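Local coordinates for ABC transporter (Caldanaerobius, PDB 4G68), which probably binds xylan-derived sugars outside the cell and hands them to the membrane part of an ABC transporter for uptake, at residues Ile297-Phe302 / Asn379-Asn384; Gly356-Lys361 / Pro372-Ile377; Asp151-Val156 / Gly278-Ala283; Thr173-Leu178 / Pro303-Gly308. One frame throughout, in Å; residues are numbered along the deposited sequence.

Interaction 1. Residues Ile297-Phe302 / Asn379-Asn384; sequences IEAVRF and NNIVAN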
# COMPACT_ATOMS: atom_id res chain seq x y z
N ILE C 297 -4.33 -16.53 -10.84
CA ILE C 297 -4.76 -15.47 -9.88
C ILE C 297 -5.64 -14.39 -10.49
O ILE C 297 -5.30 -13.79 -11.56
CB ILE C 297 -3.55 -14.72 -9.21
CG1 ILE C 297 -2.64 -15.68 -8.37
CG2 ILE C 297 -4.00 -13.39 -8.50
CD1 ILE C 297 -3.32 -16.82 -7.60
N GLU C 298 -6.76 -14.12 -9.80
CA GLU C 298 -7.75 -13.11 -10.18
C GLU C 298 -7.81 -12.04 -9.07
O GLU C 298 -7.83 -12.38 -7.86
CB GLU C 298 -9.13 -13.75 -10.29
CG GLU C 298 -10.14 -12.89 -10.99
CD GLU C 298 -11.57 -13.39 -10.81
OE1 GLU C 298 -11.77 -14.44 -10.16
OE2 GLU C 298 -12.49 -12.69 -11.29
N ALA C 299 -7.82 -10.77 -9.49
CA ALA C 299 -8.02 -9.62 -8.63
C ALA C 299 -9.49 -9.15 -8.69
O ALA C 299 -10.04 -8.86 -9.77
CB ALA C 299 -7.09 -8.47 -9.06
N VAL C 300 -10.10 -9.04 -7.51
CA VAL C 300 -11.45 -8.49 -7.30
C VAL C 300 -11.51 -7.40 -6.18
O VAL C 300 -10.62 -7.30 -5.34
CB VAL C 300 -12.52 -9.62 -7.08
CG1 VAL C 300 -12.48 -10.66 -8.21
CG2 VAL C 300 -12.35 -10.29 -5.71
N ARG C 301 -12.54 -6.57 -6.23
CA ARG C 301 -12.86 -5.65 -5.15
C ARG C 301 -13.11 -6.39 -3.87
O ARG C 301 -13.49 -7.58 -3.91
CB ARG C 301 -14.14 -4.91 -5.48
CG ARG C 301 -13.91 -3.82 -6.50
CD ARG C 301 -15.17 -3.03 -6.71
NE ARG C 301 -14.87 -2.16 -7.82
CZ ARG C 301 -15.42 -2.28 -9.01
NH1 ARG C 301 -16.32 -3.25 -9.21
NH2 ARG C 301 -15.07 -1.44 -9.97
N PHE C 302 -12.94 -5.72 -2.75
CA PHE C 302 -13.40 -6.34 -1.48
C PHE C 302 -14.91 -6.43 -1.58
O PHE C 302 -15.52 -5.58 -2.27
CB PHE C 302 -12.93 -5.56 -0.25
CG PHE C 302 -13.05 -6.35 1.04
CD1 PHE C 302 -12.03 -7.26 1.45
CD2 PHE C 302 -14.23 -6.26 1.80
CE1 PHE C 302 -12.17 -7.99 2.62
CE2 PHE C 302 -14.37 -7.00 2.96
CZ PHE C 302 -13.35 -7.84 3.38
N ASN C 379 -8.93 -2.47 -13.95
CA ASN C 379 -10.33 -2.74 -14.36
C ASN C 379 -11.36 -3.16 -13.28
O ASN C 379 -12.47 -2.61 -13.21
CB ASN C 379 -10.30 -3.82 -15.44
CG ASN C 379 -9.70 -3.30 -16.72
OD1 ASN C 379 -9.46 -2.09 -16.87
ND2 ASN C 379 -9.48 -4.21 -17.66
N ASN C 380 -11.02 -4.18 -12.52
CA ASN C 380 -11.90 -4.63 -11.43
C ASN C 380 -11.89 -3.75 -10.20
O ASN C 380 -12.86 -3.80 -9.45
CB ASN C 380 -11.58 -6.05 -11.02
CG ASN C 380 -11.92 -7.06 -12.13
OD1 ASN C 380 -12.33 -6.68 -13.25
ND2 ASN C 380 -11.70 -8.36 -11.83
N ILE C 381 -10.84 -2.94 -9.97
CA ILE C 381 -10.77 -2.14 -8.74
C ILE C 381 -10.73 -0.63 -8.95
O ILE C 381 -11.59 0.13 -8.42
CB ILE C 381 -9.58 -2.54 -7.78
CG1 ILE C 381 -9.78 -3.94 -7.18
CG2 ILE C 381 -9.51 -1.58 -6.59
CD1 ILE C 381 -9.16 -5.05 -7.97
N VAL C 382 -9.73 -0.18 -9.69
CA VAL C 382 -9.56 1.24 -9.74
C VAL C 382 -10.60 1.98 -10.63
O VAL C 382 -11.19 2.96 -10.20
CB VAL C 382 -8.10 1.63 -10.06
CG1 VAL C 382 -7.95 3.14 -9.94
CG2 VAL C 382 -7.14 0.98 -9.06
N ALA C 383 -10.83 1.47 -11.84
CA ALA C 383 -11.74 2.10 -12.84
C ALA C 383 -13.15 2.40 -12.29
O ALA C 383 -13.77 1.55 -11.65
CB ALA C 383 -11.82 1.21 -14.09
N ASN C 384 -13.64 3.61 -12.57
CA ASN C 384 -14.95 4.11 -12.12
C ASN C 384 -15.21 4.11 -10.60
O ASN C 384 -16.35 4.29 -10.17
CB ASN C 384 -16.08 3.43 -12.90
CG ASN C 384 -15.98 3.70 -14.40
OD1 ASN C 384 -15.71 4.83 -14.81
ND2 ASN C 384 -16.16 2.67 -15.21
O HOH W 1 -13.30 -0.55 -6.10
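Val300 and Arg301, where the strand 297-300 runs out into a loop, lie beside the last turn of the helix at Asn380 and Ile381, with the CA atoms of Arg301 and Ile381 5.4 Å apart. Asn380 makes the one direct hydrogen bond: its ND2 donates to Ala299 O over 2.7 Å, meeting that carbonyl nearly head-on (C=O...N angle 168°), although the oxygen lies somewhat out of the amide plane. An asparagine suits the spot because its short amide can cross from helix to strand and use a strand carbonyl as acceptor. Beside it Ile381 sends CD1 over the peptide of Val300, 3.8 Å from Val300 O, and on to Ala299 CB at 4.1 Å. Its chi2 of 92° lies away from any staggered position, and this is the torsion that places CD1 there. Such a helix laid on a strand belongs to the layered alpha/beta lobes of periplasmic-type solute-binding proteins; here helix 372-382 covers the strand 297-300, with Leu373 and Ile377 also touching Ala299. Arg301, extended from CG to NE, and Ile381 run alongside each other with opposite headings, and the guanidinium comes beside the last turn of the helix. Asn380 O stands 2.9 Å above the plane of the guanidinium, over its centre, close to its nitrogens but at angles too poor for a hydrogen bond, while Ala383 O lies at its edge. These oxygens at the helix end probably favour a positive group here. A water in the guanidinium plane accepts from Arg301 NE at 2.8 Å and donates to Ile381 O at 3.0 Å.

Interaction 2. Residues Gly356-Lys361 / Pro372-Ile377; sequences GLPAWK and PLEIQI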
# COMPACT_ATOMS: atom_id res chain seq x y z
N GLY C 356 3.52 -1.90 -8.51
CA GLY C 356 2.66 -0.77 -8.18
C GLY C 356 1.66 -0.41 -9.27
O GLY C 356 1.59 -1.09 -10.30
N LEU C 357 0.84 0.60 -8.99
CA LEU C 357 0.01 1.23 -10.03
C LEU C 357 0.67 2.57 -10.45
O LEU C 357 1.01 3.39 -9.57
CB LEU C 357 -1.39 1.46 -9.49
CG LEU C 357 -2.18 0.17 -9.31
CD1 LEU C 357 -3.28 0.38 -8.27
CD2 LEU C 357 -2.71 -0.37 -10.66
N PRO C 358 0.86 2.79 -11.78
CA PRO C 358 1.68 3.93 -12.23
C PRO C 358 1.02 5.27 -11.92
O PRO C 358 -0.23 5.42 -12.07
CB PRO C 358 1.76 3.72 -13.76
CG PRO C 358 0.54 2.90 -14.13
CD PRO C 358 0.41 1.95 -12.94
N ALA C 359 1.82 6.24 -11.48
CA ALA C 359 1.32 7.62 -11.35
C ALA C 359 1.59 8.44 -12.58
O ALA C 359 0.90 9.46 -12.82
CB ALA C 359 1.89 8.35 -10.13
N TRP C 360 2.60 8.02 -13.35
CA TRP C 360 2.97 8.75 -14.56
C TRP C 360 2.21 8.16 -15.70
O TRP C 360 1.81 6.99 -15.63
CB TRP C 360 4.44 8.60 -14.85
CG TRP C 360 5.30 9.37 -13.88
CD1 TRP C 360 5.40 9.19 -12.49
CD2 TRP C 360 6.15 10.53 -14.18
NE1 TRP C 360 6.28 10.09 -11.93
CE2 TRP C 360 6.74 10.96 -12.89
CE3 TRP C 360 6.46 11.27 -15.35
CZ2 TRP C 360 7.63 12.02 -12.81
CZ3 TRP C 360 7.36 12.34 -15.24
CH2 TRP C 360 7.94 12.70 -14.00
N LYS C 361 2.01 8.95 -16.75
CA LYS C 361 1.27 8.45 -17.93
C LYS C 361 2.17 7.38 -18.53
O LYS C 361 3.36 7.37 -18.26
CB LYS C 361 0.97 9.56 -18.96
CG LYS C 361 0.11 10.68 -18.39
CD LYS C 361 0.14 11.91 -19.29
CE LYS C 361 -1.06 12.79 -18.96
NZ LYS C 361 -1.23 13.96 -19.86
N PRO C 372 -1.54 -9.39 -17.07
CA PRO C 372 -2.99 -9.31 -17.02
C PRO C 372 -3.54 -8.95 -15.66
O PRO C 372 -4.54 -8.25 -15.60
CB PRO C 372 -3.45 -10.72 -17.43
CG PRO C 372 -2.38 -11.18 -18.36
CD PRO C 372 -1.09 -10.58 -17.84
N LEU C 373 -2.88 -9.39 -14.59
CA LEU C 373 -3.29 -9.11 -13.23
C LEU C 373 -3.19 -7.61 -12.90
O LEU C 373 -4.08 -7.03 -12.25
CB LEU C 373 -2.47 -9.95 -12.22
CG LEU C 373 -2.89 -9.91 -10.75
CD1 LEU C 373 -4.30 -10.48 -10.57
CD2 LEU C 373 -1.89 -10.69 -9.84
N GLU C 374 -2.15 -6.96 -13.40
CA GLU C 374 -2.04 -5.51 -13.32
C GLU C 374 -3.22 -4.75 -13.96
O GLU C 374 -3.75 -3.78 -13.40
CB GLU C 374 -0.73 -5.05 -13.98
CG GLU C 374 -0.47 -3.54 -13.95
CD GLU C 374 -0.04 -2.95 -12.58
OE1 GLU C 374 -0.14 -3.61 -11.52
OE2 GLU C 374 0.34 -1.76 -12.58
N ILE C 375 -3.54 -5.13 -15.20
CA ILE C 375 -4.67 -4.60 -15.96
C ILE C 375 -5.98 -4.86 -15.20
O ILE C 375 -6.89 -3.98 -15.08
CB ILE C 375 -4.72 -5.29 -17.33
CG1 ILE C 375 -3.48 -4.92 -18.13
CG2 ILE C 375 -5.95 -4.86 -18.13
CD1 ILE C 375 -3.21 -5.80 -19.33
N GLN C 376 -6.07 -6.06 -14.67
CA GLN C 376 -7.28 -6.46 -13.93
C GLN C 376 -7.54 -5.57 -12.69
O GLN C 376 -8.69 -5.12 -12.46
CB GLN C 376 -7.28 -7.96 -13.61
CG GLN C 376 -8.71 -8.46 -13.34
CD GLN C 376 -8.79 -9.93 -12.99
OE1 GLN C 376 -9.71 -10.65 -13.44
NE2 GLN C 376 -7.82 -10.39 -12.21
N ILE C 377 -6.46 -5.34 -11.93
CA ILE C 377 -6.49 -4.43 -10.81
C ILE C 377 -7.05 -3.10 -11.31
O ILE C 377 -8.04 -2.63 -10.77
CB ILE C 377 -5.14 -4.28 -10.06
CG1 ILE C 377 -4.82 -5.57 -9.29
CG2 ILE C 377 -5.24 -3.13 -9.06
CD1 ILE C 377 -3.38 -5.69 -8.75
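Gly356 O and the carboxyl group of Glu374 meet in the interior, with Glu374 OE2 only 2.7 Å from Gly356 O. Two oxygens at this spacing suggest that the acid probably holds a proton, which its buried position would be expected to favour. Glu374 OE1 lies farther off, 3.3 Å from Gly356 O. The side chain gets there by leaving the helix with CG anti to the backbone N (chi1 -179°) and then bending at chi2 (74°), the torsion that swings CD toward the strand. Glutamate has the length to span this distance, since the nearest CA atoms, those of Leu357 and Glu374, are 7.8 Å apart. The Pro358 ring comes tip to tip with the acid, its CD 3.7 Å from Glu374 OE2, and Leu357 CD2 approaches the same oxygen at 3.9 Å. One turn farther along the helix Ile377 presents its CG2 branch to the fork of Leu357, 4.1 Å from Leu357 CD2 and equally far from CD1. These two branched side chains cross obliquely and bury each other's methyls. Glu374 and Ile377, three residues apart, thus work from the same side of the helix, whose first turn is closed by Gln376 N donating to Pro372 O. Proline is at home at that start, where a backbone N-H is not required. Tyr351 and Ala354 also touch Glu374. Strand 357-358 is joined antiparallel to strand 144-160 through the backbones of Leu357 and Gln152, and helix 372-382 packs beside it, an alpha-on-beta layering characteristic of the solute-binding protein fold.

Interaction 3. Residues Asp151-Val156 / Gly278-Ala283; sequences DQQASV and GNFDAA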
# COMPACT_ATOMS: atom_id res chain seq x y z
N ASP C 151 3.82 6.30 -7.77
CA ASP C 151 2.82 5.22 -7.82
C ASP C 151 1.58 5.39 -6.93
O ASP C 151 1.50 6.28 -6.10
CB ASP C 151 3.49 3.81 -7.77
CG ASP C 151 3.89 3.33 -6.35
OD1 ASP C 151 3.47 3.89 -5.33
OD2 ASP C 151 4.62 2.30 -6.27
N GLN C 152 0.58 4.57 -7.20
CA GLN C 152 -0.66 4.66 -6.50
C GLN C 152 -0.98 3.30 -5.99
O GLN C 152 -0.62 2.31 -6.60
CB GLN C 152 -1.83 5.20 -7.34
CG GLN C 152 -1.76 5.08 -8.84
CD GLN C 152 -3.01 5.65 -9.54
OE1 GLN C 152 -4.16 5.31 -9.20
NE2 GLN C 152 -2.78 6.55 -10.51
N GLN C 153 -1.62 3.26 -4.82
CA GLN C 153 -2.06 1.97 -4.26
C GLN C 153 -3.56 1.78 -4.42
O GLN C 153 -4.33 2.77 -4.64
CB GLN C 153 -1.69 1.92 -2.73
CG GLN C 153 -0.14 2.05 -2.43
CD GLN C 153 0.24 1.97 -0.92
OE1 GLN C 153 -0.62 1.90 -0.05
NE2 GLN C 153 1.52 2.02 -0.61
N ALA C 154 -3.99 0.52 -4.31
CA ALA C 154 -5.40 0.19 -4.32
C ALA C 154 -5.52 -1.13 -3.57
O ALA C 154 -4.61 -1.98 -3.65
CB ALA C 154 -5.88 0.05 -5.77
N SER C 155 -6.62 -1.28 -2.83
CA SER C 155 -6.88 -2.58 -2.11
C SER C 155 -7.35 -3.67 -3.06
O SER C 155 -8.28 -3.42 -3.86
CB SER C 155 -7.91 -2.39 -0.98
OG SER C 155 -9.03 -1.58 -1.40
N VAL C 156 -6.84 -4.89 -2.89
CA VAL C 156 -7.22 -5.97 -3.81
C VAL C 156 -7.48 -7.25 -3.03
O VAL C 156 -6.67 -7.58 -2.16
CB VAL C 156 -6.07 -6.29 -4.78
CG1 VAL C 156 -6.42 -7.45 -5.72
CG2 VAL C 156 -5.70 -5.05 -5.59
N GLY C 278 -2.46 -4.80 -0.55
CA GLY C 278 -2.14 -3.80 -1.56
C GLY C 278 -1.95 -4.41 -2.95
O GLY C 278 -1.52 -5.59 -3.12
N ASN C 279 -2.27 -3.60 -3.95
CA ASN C 279 -1.97 -3.99 -5.30
C ASN C 279 -0.45 -4.31 -5.51
O ASN C 279 -0.09 -5.03 -6.45
CB ASN C 279 -2.36 -2.80 -6.19
CG ASN C 279 -1.59 -1.57 -5.80
OD1 ASN C 279 -1.78 -1.01 -4.69
ND2 ASN C 279 -0.61 -1.22 -6.62
N PHE C 280 0.45 -3.72 -4.68
CA PHE C 280 1.94 -3.81 -4.87
C PHE C 280 2.41 -5.23 -4.63
O PHE C 280 3.50 -5.66 -5.15
CB PHE C 280 2.69 -2.90 -3.86
CG PHE C 280 2.00 -2.82 -2.50
CD1 PHE C 280 2.22 -3.84 -1.53
CD2 PHE C 280 1.20 -1.72 -2.18
CE1 PHE C 280 1.61 -3.73 -0.27
CE2 PHE C 280 0.56 -1.62 -0.97
CZ PHE C 280 0.78 -2.63 -0.00
N ASP C 281 1.58 -5.97 -3.88
CA ASP C 281 1.82 -7.39 -3.65
C ASP C 281 1.60 -8.25 -4.86
O ASP C 281 2.08 -9.39 -4.92
CB ASP C 281 1.06 -7.91 -2.41
CG ASP C 281 1.68 -7.38 -1.10
OD1 ASP C 281 2.86 -6.89 -1.13
OD2 ASP C 281 0.96 -7.49 -0.07
N ALA C 282 0.92 -7.73 -5.87
CA ALA C 282 0.72 -8.50 -7.14
C ALA C 282 1.95 -9.10 -7.69
O ALA C 282 1.90 -10.26 -8.09
CB ALA C 282 0.08 -7.64 -8.20
N ALA C 283 3.05 -8.33 -7.70
CA ALA C 283 4.31 -8.78 -8.34
C ALA C 283 4.84 -10.06 -7.72
O ALA C 283 5.40 -10.85 -8.43
CB ALA C 283 5.39 -7.69 -8.30
O HOH W 2 1.48 0.52 -5.09
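Ala154 and Asn279 are joined by two hydrogen bonds. Asn279 N donates to Ala154 O over 2.9 Å, and Ala154 N donates to Asn279 OD1 over 2.7 Å. The second acceptor is a side-chain oxygen in a place where an antiparallel strand would offer its main-chain carbonyl, so the asparagine carries on the pairing of strand 274-278 by one residue while its own backbone turns into the 3-10 segment 279-281. With chi1 at 59° CG lies between the backbone N and the carbonyl carbon, and the bond from Ala154 N keeps OD1 against the strand. That N-H comes from above the carbonyl plane of the amide, 57° out of it. A water completes the polar set, donating to Gln152 O and accepting from Asn279 ND2, 3.1 Å from each. In the backbone register Ser155 faces Gly278 as a non-hydrogen-bonded antiparallel pair, CA to CA 4.9 Å.

Van der Waals contacts flank these bonds. Phe280 folds its ring back over Gly278, whose CA lies 3.4 Å above the ring plane, toward the rim; glycine suits a site where a CB would run into Phe280 CE2. Gln153, extended beyond CG, lays its amide by the same ring, CD 3.6 Å from Phe280 CE2, the two planes 61° apart. Val156 CG2 packs on Asn279 CA at 3.9 Å.

The contact ends the antiparallel pairing of strands 144-160 and 274-278 in the mixed sheet of the solute-binding protein fold. Trp201 and Trp205 of helix 201-215 lie against Phe280 and Gln153 respectively, while Ile377 of helix 372-382 touches Val156 and Asn279, and Leu357 of strand 357-358 meets Ala154 and Asn279.

Interaction 4. Residues Thr173-Leu178 / Pro303-Gly308; sequences TTFSEL and PTIEGG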
# COMPACT_ATOMS: atom_id res chain seq x y z
N THR C 173 -18.80 -12.48 -3.27
CA THR C 173 -19.03 -11.10 -3.71
C THR C 173 -19.58 -10.19 -2.59
O THR C 173 -19.68 -8.99 -2.83
CB THR C 173 -19.95 -11.02 -4.95
OG1 THR C 173 -21.20 -11.68 -4.75
CG2 THR C 173 -19.28 -11.68 -6.21
N THR C 174 -19.99 -10.80 -1.45
CA THR C 174 -20.59 -10.13 -0.28
C THR C 174 -19.86 -10.65 0.95
O THR C 174 -19.23 -11.73 0.91
CB THR C 174 -22.12 -10.39 -0.05
OG1 THR C 174 -22.30 -11.66 0.59
CG2 THR C 174 -22.94 -10.33 -1.30
N PHE C 175 -19.91 -9.89 2.04
CA PHE C 175 -19.27 -10.34 3.27
C PHE C 175 -19.69 -11.72 3.73
O PHE C 175 -18.82 -12.62 3.90
CB PHE C 175 -19.36 -9.33 4.40
CG PHE C 175 -18.33 -9.59 5.46
CD1 PHE C 175 -16.99 -9.20 5.28
CD2 PHE C 175 -18.67 -10.27 6.59
CE1 PHE C 175 -16.04 -9.47 6.26
CE2 PHE C 175 -17.74 -10.53 7.57
CZ PHE C 175 -16.42 -10.13 7.41
N SER C 176 -21.02 -11.90 3.78
CA SER C 176 -21.65 -13.17 4.17
C SER C 176 -21.07 -14.30 3.36
O SER C 176 -20.71 -15.33 3.94
CB SER C 176 -23.18 -13.11 3.99
OG SER C 176 -23.74 -12.33 5.03
N GLU C 177 -20.92 -14.09 2.03
CA GLU C 177 -20.34 -15.11 1.15
C GLU C 177 -18.86 -15.41 1.51
O GLU C 177 -18.41 -16.57 1.46
CB GLU C 177 -20.46 -14.74 -0.34
CG GLU C 177 -21.90 -14.67 -0.83
CD GLU C 177 -22.08 -14.19 -2.24
OE1 GLU C 177 -21.22 -13.45 -2.80
OE2 GLU C 177 -23.10 -14.51 -2.83
N LEU C 178 -18.12 -14.35 1.87
CA LEU C 178 -16.74 -14.48 2.30
C LEU C 178 -16.64 -15.35 3.55
O LEU C 178 -15.81 -16.25 3.58
CB LEU C 178 -16.03 -13.12 2.47
CG LEU C 178 -14.62 -13.12 3.07
CD1 LEU C 178 -13.66 -13.82 2.16
CD2 LEU C 178 -14.14 -11.71 3.31
N PRO C 303 -15.52 -7.48 -0.98
CA PRO C 303 -16.95 -7.68 -1.06
C PRO C 303 -17.77 -6.56 -0.39
O PRO C 303 -17.28 -5.80 0.49
CB PRO C 303 -17.16 -8.98 -0.27
CG PRO C 303 -15.92 -9.77 -0.43
CD PRO C 303 -14.83 -8.74 -0.59
N THR C 304 -19.03 -6.46 -0.84
CA THR C 304 -20.01 -5.63 -0.20
C THR C 304 -20.40 -6.13 1.18
O THR C 304 -20.32 -7.32 1.47
CB THR C 304 -21.27 -5.58 -1.06
OG1 THR C 304 -21.72 -6.91 -1.28
CG2 THR C 304 -20.91 -4.96 -2.42
N ILE C 305 -20.83 -5.20 2.02
CA ILE C 305 -21.25 -5.53 3.39
C ILE C 305 -22.67 -5.05 3.56
O ILE C 305 -22.92 -3.84 3.44
CB ILE C 305 -20.28 -4.96 4.44
CG1 ILE C 305 -18.90 -5.62 4.22
CG2 ILE C 305 -20.82 -5.16 5.86
CD1 ILE C 305 -17.76 -4.90 4.88
N GLU C 306 -23.60 -6.01 3.79
CA GLU C 306 -25.02 -5.73 3.94
C GLU C 306 -25.22 -4.72 5.07
O GLU C 306 -24.65 -4.88 6.13
CB GLU C 306 -25.78 -7.01 4.26
CG GLU C 306 -27.32 -6.88 4.24
CD GLU C 306 -28.00 -8.25 4.32
OE1 GLU C 306 -28.50 -8.74 3.29
OE2 GLU C 306 -27.96 -8.87 5.38
N GLY C 307 -25.98 -3.66 4.83
CA GLY C 307 -26.26 -2.76 5.94
C GLY C 307 -25.22 -1.64 6.09
O GLY C 307 -25.48 -0.64 6.81
N GLY C 308 -24.06 -1.81 5.44
CA GLY C 308 -23.01 -0.80 5.42
C GLY C 308 -23.36 0.45 4.60
O GLY C 308 -24.12 0.41 3.60
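Phe175 and Ile305 lie side by side and point the same way, Phe175 CB 3.7 Å from Ile305 CG1; with CG of Phe175 anti to the backbone N (chi1 -160°), the ring runs on beyond this meeting. Pro303 approaches differently, turning its ring into the start of the helix: its CB sits 3.4 Å from Thr174 C and its CG reaches toward Leu178 CB. The compact proline ring fits closely against the main chain there. Thr174 and Thr304 are set askew, Thr174 CG2 3.6 Å from Thr304 OG1. Two backbone bonds fix these positions: Phe175 N donates to Thr304 O over 2.7 Å, and Thr304 N donates to Thr173 O over a longer 3.3 Å.

Thr174 is the N-cap of helix 175-187. Its OG1 accepts from Glu177 N at 3.1 Å, and Thr174 N returns a weak bond to Glu177 OE1, making a capping box. The same carboxylate oxygen takes both N and OG1 of Thr173, each at 2.6 Å, so Glu177 holds both Thr173 and Thr174 ahead of the first turn. Beyond Ile305 the loop reverses in a type II turn, with Gly307 accepting the positive phi (89°).

The loop thus pairs with the N-terminus of helix 175-187, while Ile305 also touches Ile210 of helix 201-215, and Lys241 of helix 233-248 contacts both Phe175 and Ile305.

In the fold
Interactions 1, 2 and 3 form one cluster, their centres 8 to 11 Å apart, around strand 144-160 and the helix 372-382 that covers it. Strands 297-300 and 357-358 are both neighbours of strand 144-160 in the mixed sheet, and interactions 1 and 2 use successive turns of the same helix. Interaction 4 lies outward, about 16 Å from interaction 1 between centres, linked to it by Phe302, which packs on Phe175 and Leu178. Along the chain, interaction 3 closes before interactions 1 and 2 open, whereas interaction 4 alternates with interactions 1 and 3. Distant sequence is thereby woven together, consistent with the segmented lobes of solute-binding proteins.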